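Local coordinates for protein iron-only hydrogenase system regulator (Thermotoga maritima, PDB 2NZC) that is of unproven function but probably regulates the iron-only hydrogenase system through an ACT-like fold, at residues L10-D16 with N47-L53; K5-L10 with L53-N59. One frame throughout, in Å; residues are numbered along the deposited sequence.

Contact 1: L10-D16 with N47-L53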
loop_
_atom_site.group_PDB
_atom_site.type_symbol
_atom_site.label_atom_id
_atom_site.label_comp_id
_atom_site.label_asym_id
_atom_site.label_seq_id
_atom_site.Cartn_x
_atom_site.Cartn_y
_atom_site.Cartn_z
ATOM N N LEU D 10 7.148 1.268 -10.749
ATOM C CA LEU D 10 6.532 0.414 -11.763
ATOM C C LEU D 10 5.057 0.254 -11.478
ATOM O O LEU D 10 4.658 -0.056 -10.346
ATOM C CB LEU D 10 7.179 -0.962 -11.758
ATOM C CG LEU D 10 8.281 -1.115 -12.790
ATOM C CD1 LEU D 10 9.522 -0.601 -12.141
ATOM C CD2 LEU D 10 8.433 -2.581 -13.143
ATOM N N THR D 11 4.251 0.492 -12.494
ATOM C CA THR D 11 2.841 0.148 -12.430
ATOM C C THR D 11 2.560 -0.945 -13.443
ATOM O O THR D 11 2.872 -0.811 -14.653
ATOM C CB THR D 11 1.977 1.332 -12.743
ATOM O OG1 THR D 11 2.298 1.763 -14.069
ATOM C CG2 THR D 11 2.298 2.458 -11.799
ATOM N N ILE D 12 1.973 -2.025 -12.944
ATOM C CA ILE D 12 1.636 -3.186 -13.736
ATOM C C ILE D 12 0.120 -3.336 -13.696
ATOM O O ILE D 12 -0.481 -3.330 -12.616
ATOM C CB ILE D 12 2.261 -4.453 -13.115
ATOM C CG1 ILE D 12 3.788 -4.289 -12.971
ATOM C CG2 ILE D 12 1.917 -5.690 -13.923
ATOM C CD1 ILE D 12 4.403 -5.269 -12.047
ATOM N N VAL D 13 -0.496 -3.483 -14.858
ATOM C CA VAL D 13 -1.914 -3.833 -14.939
ATOM C C VAL D 13 -2.026 -5.241 -15.547
ATOM O O VAL D 13 -1.620 -5.475 -16.692
ATOM C CB VAL D 13 -2.707 -2.787 -15.760
ATOM C CG1 VAL D 13 -4.146 -3.206 -15.928
ATOM C CG2 VAL D 13 -2.623 -1.402 -15.066
ATOM N N VAL D 14 -2.576 -6.168 -14.765
ATOM C CA VAL D 14 -2.688 -7.571 -15.164
ATOM C C VAL D 14 -4.137 -8.000 -15.368
ATOM O O VAL D 14 -4.995 -7.662 -14.567
ATOM C CB VAL D 14 -2.102 -8.513 -14.079
ATOM C CG1 VAL D 14 -1.823 -9.912 -14.671
ATOM C CG2 VAL D 14 -0.861 -7.955 -13.476
ATOM N N GLU D 15 -4.408 -8.765 -16.427
ATOM C CA GLU D 15 -5.706 -9.463 -16.559
ATOM C C GLU D 15 -5.701 -10.635 -15.570
ATOM O O GLU D 15 -4.793 -11.464 -15.593
ATOM C CB GLU D 15 -5.948 -9.902 -17.999
ATOM C CG GLU D 15 -5.610 -8.789 -18.989
ATOM C CD GLU D 15 -6.075 -9.030 -20.408
ATOM O OE1 GLU D 15 -6.146 -10.200 -20.870
ATOM O OE2 GLU D 15 -6.362 -8.016 -21.081
ATOM N N ASP D 16 -6.698 -10.679 -14.682
ATOM C CA ASP D 16 -6.613 -11.462 -13.435
ATOM C C ASP D 16 -6.934 -12.937 -13.614
ATOM O O ASP D 16 -7.538 -13.561 -12.727
ATOM C CB ASP D 16 -7.500 -10.855 -12.325
ATOM C CG ASP D 16 -6.835 -10.893 -10.919
ATOM O OD1 ASP D 16 -5.586 -11.076 -10.829
ATOM O OD2 ASP D 16 -7.568 -10.706 -9.902
ATOM N N ASN D 47 -11.994 -7.708 -13.904
ATOM C CA ASN D 47 -11.163 -8.917 -14.039
ATOM C C ASN D 47 -9.695 -8.552 -14.280
ATOM O O ASN D 47 -9.000 -9.137 -15.114
ATOM C CB ASN D 47 -11.707 -9.866 -15.128
ATOM C CG ASN D 47 -13.096 -10.403 -14.790
ATOM O OD1 ASN D 47 -13.380 -10.753 -13.641
ATOM N ND2 ASN D 47 -13.970 -10.454 -15.786
HETATM N N MSE D 48 -9.244 -7.550 -13.535
HETATM C CA MSE D 48 -7.904 -7.054 -13.660
HETATM C C MSE D 48 -7.335 -6.816 -12.286
HETATM O O MSE D 48 -8.043 -6.812 -11.291
HETATM C CB MSE D 48 -7.888 -5.765 -14.474
HETATM C CG MSE D 48 -7.717 -5.987 -15.951
HETATM SE SE MSE D 48 -8.123 -4.351 -16.931
HETATM C CE MSE D 48 -8.557 -5.140 -18.649
ATOM N N ALA D 49 -6.030 -6.648 -12.231
ATOM C CA ALA D 49 -5.368 -6.419 -10.978
ATOM C C ALA D 49 -4.373 -5.344 -11.271
ATOM O O ALA D 49 -3.782 -5.350 -12.359
ATOM C CB ALA D 49 -4.671 -7.659 -10.531
ATOM N N ILE D 50 -4.197 -4.431 -10.317
ATOM C CA ILE D 50 -3.167 -3.377 -10.396
ATOM C C ILE D 50 -2.071 -3.717 -9.405
ATOM O O ILE D 50 -2.367 -4.172 -8.293
ATOM C CB ILE D 50 -3.733 -2.001 -9.969
ATOM C CG1 ILE D 50 -4.839 -1.602 -10.939
ATOM C CG2 ILE D 50 -2.572 -0.963 -9.867
ATOM C CD1 ILE D 50 -5.819 -0.516 -10.442
ATOM N N ILE D 51 -0.812 -3.556 -9.814
ATOM C CA ILE D 51 0.329 -3.749 -8.888
ATOM C C ILE D 51 1.230 -2.526 -9.018
ATOM O O ILE D 51 1.585 -2.124 -10.155
ATOM C CB ILE D 51 1.188 -5.020 -9.205
ATOM C CG1 ILE D 51 0.354 -6.278 -9.155
ATOM C CG2 ILE D 51 2.335 -5.182 -8.178
ATOM C CD1 ILE D 51 0.977 -7.513 -9.908
ATOM N N PHE D 52 1.559 -1.925 -7.876
ATOM C CA PHE D 52 2.491 -0.826 -7.810
ATOM C C PHE D 52 3.742 -1.360 -7.155
ATOM O O PHE D 52 3.647 -2.053 -6.128
ATOM C CB PHE D 52 1.980 0.294 -6.894
ATOM C CG PHE D 52 0.655 0.903 -7.304
ATOM C CD1 PHE D 52 0.584 1.800 -8.354
ATOM C CD2 PHE D 52 -0.493 0.663 -6.555
ATOM C CE1 PHE D 52 -0.630 2.404 -8.693
ATOM C CE2 PHE D 52 -1.708 1.270 -6.906
ATOM C CZ PHE D 52 -1.756 2.123 -7.957
ATOM N N LEU D 53 4.906 -1.004 -7.713
ATOM C CA LEU D 53 6.219 -1.378 -7.145
ATOM C C LEU D 53 7.105 -0.142 -7.035
ATOM O O LEU D 53 7.066 0.756 -7.902
ATOM C CB LEU D 53 6.943 -2.391 -8.078
ATOM C CG LEU D 53 6.220 -3.697 -8.447
ATOM C CD1 LEU D 53 7.070 -4.480 -9.398
ATOM C CD2 LEU D 53 6.050 -4.561 -7.218
HETATM O O HOH W 1 -9.680 -9.001 -10.387
#
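D16, just past the end of its strand, still pairs with the neighbouring one: its backbone N gives a straight bond to N47 O, 2.8 Å, although the N-H comes from above the carbonyl plane, 44° out of it. N47 and M48 form a G1 beta bulge opposite V43, and from there the two central strands of an ACT-like antiparallel sheet run together to L10 and L53. Hydrogen-bonded pairs L10-L53, I12-I51 and V14-A49 are joined by two backbone bonds each, with I12 N to I51 O at 2.8 Å. Between them T11-F52, V13-I50 and E15-M48 form non-hydrogen-bonded pairs, whose CA-H groups, as M48 CA to V14 O, approach carbonyls of the neighbouring pairs.

The face of L10, I12, V14, A49, I51 and L53 lies under helices 18-30 and 59-69, so aliphatic residues suit it. I12 sets CG1 beside its backbone N (chi1 -56°), and the branch ends with CD1 3.8 Å from L53 CD1. V14 CG2 meets I51 CD1 at 4.0 Å, and the small A49 beside them accommodates D16, whose OD1 lies 3.5 Å from A49 CB.

Beta-branched residues on both faces suit an extended strand; the face of T11, V13, I50 and F52 is covered by a second subunit. The F52 ring stacks on F52 of that subunit, while within the chain I50 CG2 sits 3.7 Å above the ring plane, toward the rim, and T11 CG2 reaches the ring edge. Selenomethionine M48 is extended beyond CG and brings SE to V13 CG1. E15, partly exposed, is salt-bridged to R17. Water 1 bridges the two segments at this end, donating to D16 OD2, 2.8 Å, and M48 O, 2.9 Å.

Contact 2: K5-L10 with L53-N59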
loop_
_atom_site.group_PDB
_atom_site.type_symbol
_atom_site.label_atom_id
_atom_site.label_comp_id
_atom_site.label_asym_id
_atom_site.label_seq_id
_atom_site.Cartn_x
_atom_site.Cartn_y
_atom_site.Cartn_z
ATOM N N LYS D 5 22.647 2.625 -7.313
ATOM C CA LYS D 5 21.265 2.227 -7.541
ATOM C C LYS D 5 20.376 3.463 -7.500
ATOM O O LYS D 5 20.674 4.413 -6.772
ATOM C CB LYS D 5 20.846 1.205 -6.497
ATOM C CG LYS D 5 21.541 -0.141 -6.657
ATOM C CD LYS D 5 21.136 -1.112 -5.552
ATOM C CE LYS D 5 22.018 -2.353 -5.590
ATOM N NZ LYS D 5 22.000 -2.977 -6.943
ATOM N N ARG D 6 19.321 3.456 -8.312
ATOM C CA ARG D 6 18.347 4.536 -8.402
ATOM C C ARG D 6 16.949 4.005 -8.084
ATOM O O ARG D 6 16.694 2.822 -8.215
ATOM C CB ARG D 6 18.351 5.095 -9.826
ATOM C CG ARG D 6 19.404 6.184 -10.036
ATOM C CD ARG D 6 19.956 6.296 -11.479
ATOM N NE ARG D 6 18.992 6.023 -12.559
ATOM C CZ ARG D 6 17.944 6.782 -12.901
ATOM N NH1 ARG D 6 17.639 7.893 -12.234
ATOM N NH2 ARG D 6 17.173 6.408 -13.917
ATOM N N PHE D 7 16.042 4.891 -7.689
ATOM C CA PHE D 7 14.671 4.519 -7.471
ATOM C C PHE D 7 13.858 4.550 -8.760
ATOM O O PHE D 7 13.978 5.472 -9.584
ATOM C CB PHE D 7 14.014 5.452 -6.442
ATOM C CG PHE D 7 14.508 5.258 -5.048
ATOM C CD1 PHE D 7 15.658 5.901 -4.617
ATOM C CD2 PHE D 7 13.799 4.464 -4.149
ATOM C CE1 PHE D 7 16.135 5.740 -3.308
ATOM C CE2 PHE D 7 14.272 4.296 -2.831
ATOM C CZ PHE D 7 15.450 4.933 -2.425
ATOM N N TYR D 8 12.998 3.556 -8.887
ATOM C CA TYR D 8 12.076 3.452 -10.000
ATOM C C TYR D 8 10.728 3.119 -9.461
ATOM O O TYR D 8 10.599 2.400 -8.436
ATOM C CB TYR D 8 12.512 2.356 -10.989
ATOM C CG TYR D 8 13.860 2.624 -11.636
ATOM C CD1 TYR D 8 13.961 3.319 -12.842
ATOM C CD2 TYR D 8 15.026 2.183 -11.033
ATOM C CE1 TYR D 8 15.217 3.578 -13.418
ATOM C CE2 TYR D 8 16.274 2.413 -11.589
ATOM C CZ TYR D 8 16.360 3.110 -12.782
ATOM O OH TYR D 8 17.595 3.332 -13.318
ATOM N N ILE D 9 9.716 3.626 -10.161
ATOM C CA ILE D 9 8.332 3.252 -9.917
ATOM C C ILE D 9 7.820 2.369 -11.083
ATOM O O ILE D 9 8.016 2.704 -12.273
ATOM C CB ILE D 9 7.480 4.522 -9.802
ATOM C CG1 ILE D 9 7.881 5.308 -8.554
ATOM C CG2 ILE D 9 6.009 4.182 -9.777
ATOM C CD1 ILE D 9 7.925 6.796 -8.795
ATOM N N LEU D 10 7.148 1.268 -10.749
ATOM C CA LEU D 10 6.532 0.414 -11.763
ATOM C C LEU D 10 5.057 0.254 -11.478
ATOM O O LEU D 10 4.658 -0.056 -10.346
ATOM C CB LEU D 10 7.179 -0.962 -11.758
ATOM C CG LEU D 10 8.281 -1.115 -12.790
ATOM C CD1 LEU D 10 9.522 -0.601 -12.141
ATOM C CD2 LEU D 10 8.433 -2.581 -13.143
ATOM N N LEU D 53 4.906 -1.004 -7.713
ATOM C CA LEU D 53 6.219 -1.378 -7.145
ATOM C C LEU D 53 7.105 -0.142 -7.035
ATOM O O LEU D 53 7.066 0.756 -7.902
ATOM C CB LEU D 53 6.943 -2.391 -8.078
ATOM C CG LEU D 53 6.220 -3.697 -8.447
ATOM C CD1 LEU D 53 7.070 -4.480 -9.398
ATOM C CD2 LEU D 53 6.050 -4.561 -7.218
ATOM N N VAL D 54 7.875 -0.085 -5.954
ATOM C CA VAL D 54 9.024 0.826 -5.836
ATOM C C VAL D 54 10.261 -0.079 -5.781
ATOM O O VAL D 54 10.289 -1.043 -5.005
ATOM C CB VAL D 54 8.950 1.714 -4.554
ATOM C CG1 VAL D 54 10.198 2.664 -4.506
ATOM C CG2 VAL D 54 7.661 2.550 -4.571
ATOM N N LEU D 55 11.262 0.208 -6.620
ATOM C CA LEU D 55 12.499 -0.541 -6.595
ATOM C C LEU D 55 13.597 0.445 -6.380
ATOM O O LEU D 55 13.464 1.611 -6.755
ATOM C CB LEU D 55 12.752 -1.247 -7.933
ATOM C CG LEU D 55 11.862 -2.469 -8.195
ATOM C CD1 LEU D 55 10.639 -2.078 -8.989
ATOM C CD2 LEU D 55 12.687 -3.532 -8.899
ATOM N N LYS D 56 14.676 0.000 -5.753
ATOM C CA LYS D 56 15.919 0.749 -5.824
ATOM C C LYS D 56 16.937 -0.201 -6.436
ATOM O O LYS D 56 17.324 -1.182 -5.818
ATOM C CB LYS D 56 16.372 1.241 -4.459
ATOM C CG LYS D 56 17.539 2.240 -4.555
ATOM C CD LYS D 56 18.066 2.614 -3.196
ATOM C CE LYS D 56 19.306 3.474 -3.311
ATOM N NZ LYS D 56 20.133 3.310 -2.086
ATOM N N THR D 57 17.339 0.062 -7.670
ATOM C CA THR D 57 18.114 -0.933 -8.382
ATOM C C THR D 57 18.965 -0.334 -9.494
ATOM O O THR D 57 19.033 0.884 -9.658
ATOM C CB THR D 57 17.221 -2.101 -8.888
ATOM O OG1 THR D 57 18.069 -3.217 -9.204
ATOM C CG2 THR D 57 16.433 -1.703 -10.097
ATOM N N ASP D 58 19.647 -1.179 -10.250
ATOM C CA ASP D 58 20.553 -0.621 -11.252
ATOM C C ASP D 58 19.922 -0.728 -12.647
ATOM O O ASP D 58 18.775 -1.184 -12.788
ATOM C CB ASP D 58 21.951 -1.245 -11.150
ATOM C CG ASP D 58 21.931 -2.735 -11.268
ATOM O OD1 ASP D 58 20.879 -3.273 -11.638
ATOM O OD2 ASP D 58 22.979 -3.373 -11.017
ATOM N N ASN D 59 20.639 -0.250 -13.652
ATOM C CA ASN D 59 20.111 -0.213 -14.999
ATOM C C ASN D 59 19.846 -1.594 -15.569
ATOM O O ASN D 59 18.790 -1.813 -16.171
ATOM C CB ASN D 59 21.077 0.541 -15.916
ATOM C CG ASN D 59 20.677 1.976 -16.105
ATOM O OD1 ASN D 59 20.193 2.629 -15.165
ATOM N ND2 ASN D 59 20.855 2.489 -17.337
HETATM O O HOH W 2 19.636 2.400 -12.000
#
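The aliphatic chain of K56 is the ridge laid over one flat face of the F7 ring, with K56 CG 3.9 Å from the ring centroid in a CH-pi contact only 9° off the normal. K56 turns CG away from its backbone N (chi1 -170°) and then runs fully extended, carrying CD over the CE1-CZ side of the ring. V54 CG1 abuts the ring's edge, 4.0 Å from F7 CD2. This is the start of strand 6-15 paired with the end of strand 48-57, with R6-T57 and Y8-L55 as doubly bonded pairs.

On the face of Y8, L10 and L55, L10 CD1 crosses to L55 CD1 at 3.7 Å, and helix 59-69 packs on them, I62 on L10 and L65 on L55. Y8 lays its ring edge toward T57 O, which lies in the ring plane 3.7 Å from CE2, and its hydroxyl projects to the sheet's end. There water 2 links Y8 OH, at 2.6 Å, T57 O and N59 OD1, while R6 bends back to give the same hydroxyl two weak bonds from NE and NH2. K5 folds over T57, its CB 3.7 Å from T57 O.

Lysine suits position 56 because its methylenes can cover an aromatic ring while its amine reaches E45 of the second subunit in a salt bridge. D58, at the N-cap of helix 59-69, hydrogen-bonds T61 OG1 through OD1 and caps a backbone N of the helix. The chemistry thus implies an apolar middle finished by polar groups that tie the strand ends to the following helix and to the subunit interface.

In the fold
Contacts 1 and 2 are consecutive lengths of one strand pairing, 6-15 with 48-57, and they meet at L10 and L53, which belong to both. Their centres lie about 17 Å apart, on opposite sides of the chain's centre. Strands 35-43 and 75-81 flank the pair, giving the order 35-43, 48-57, 6-15, 75-81, as in the βαββαβ ACT-like fold. Across both contacts, one face carries the helices and the other meets the second subunit: F52 in contact 1 packs on I9 of that subunit, and I9 in contact 2 packs on its F52, so the two lengths are linked through the second subunit as well as along the strands.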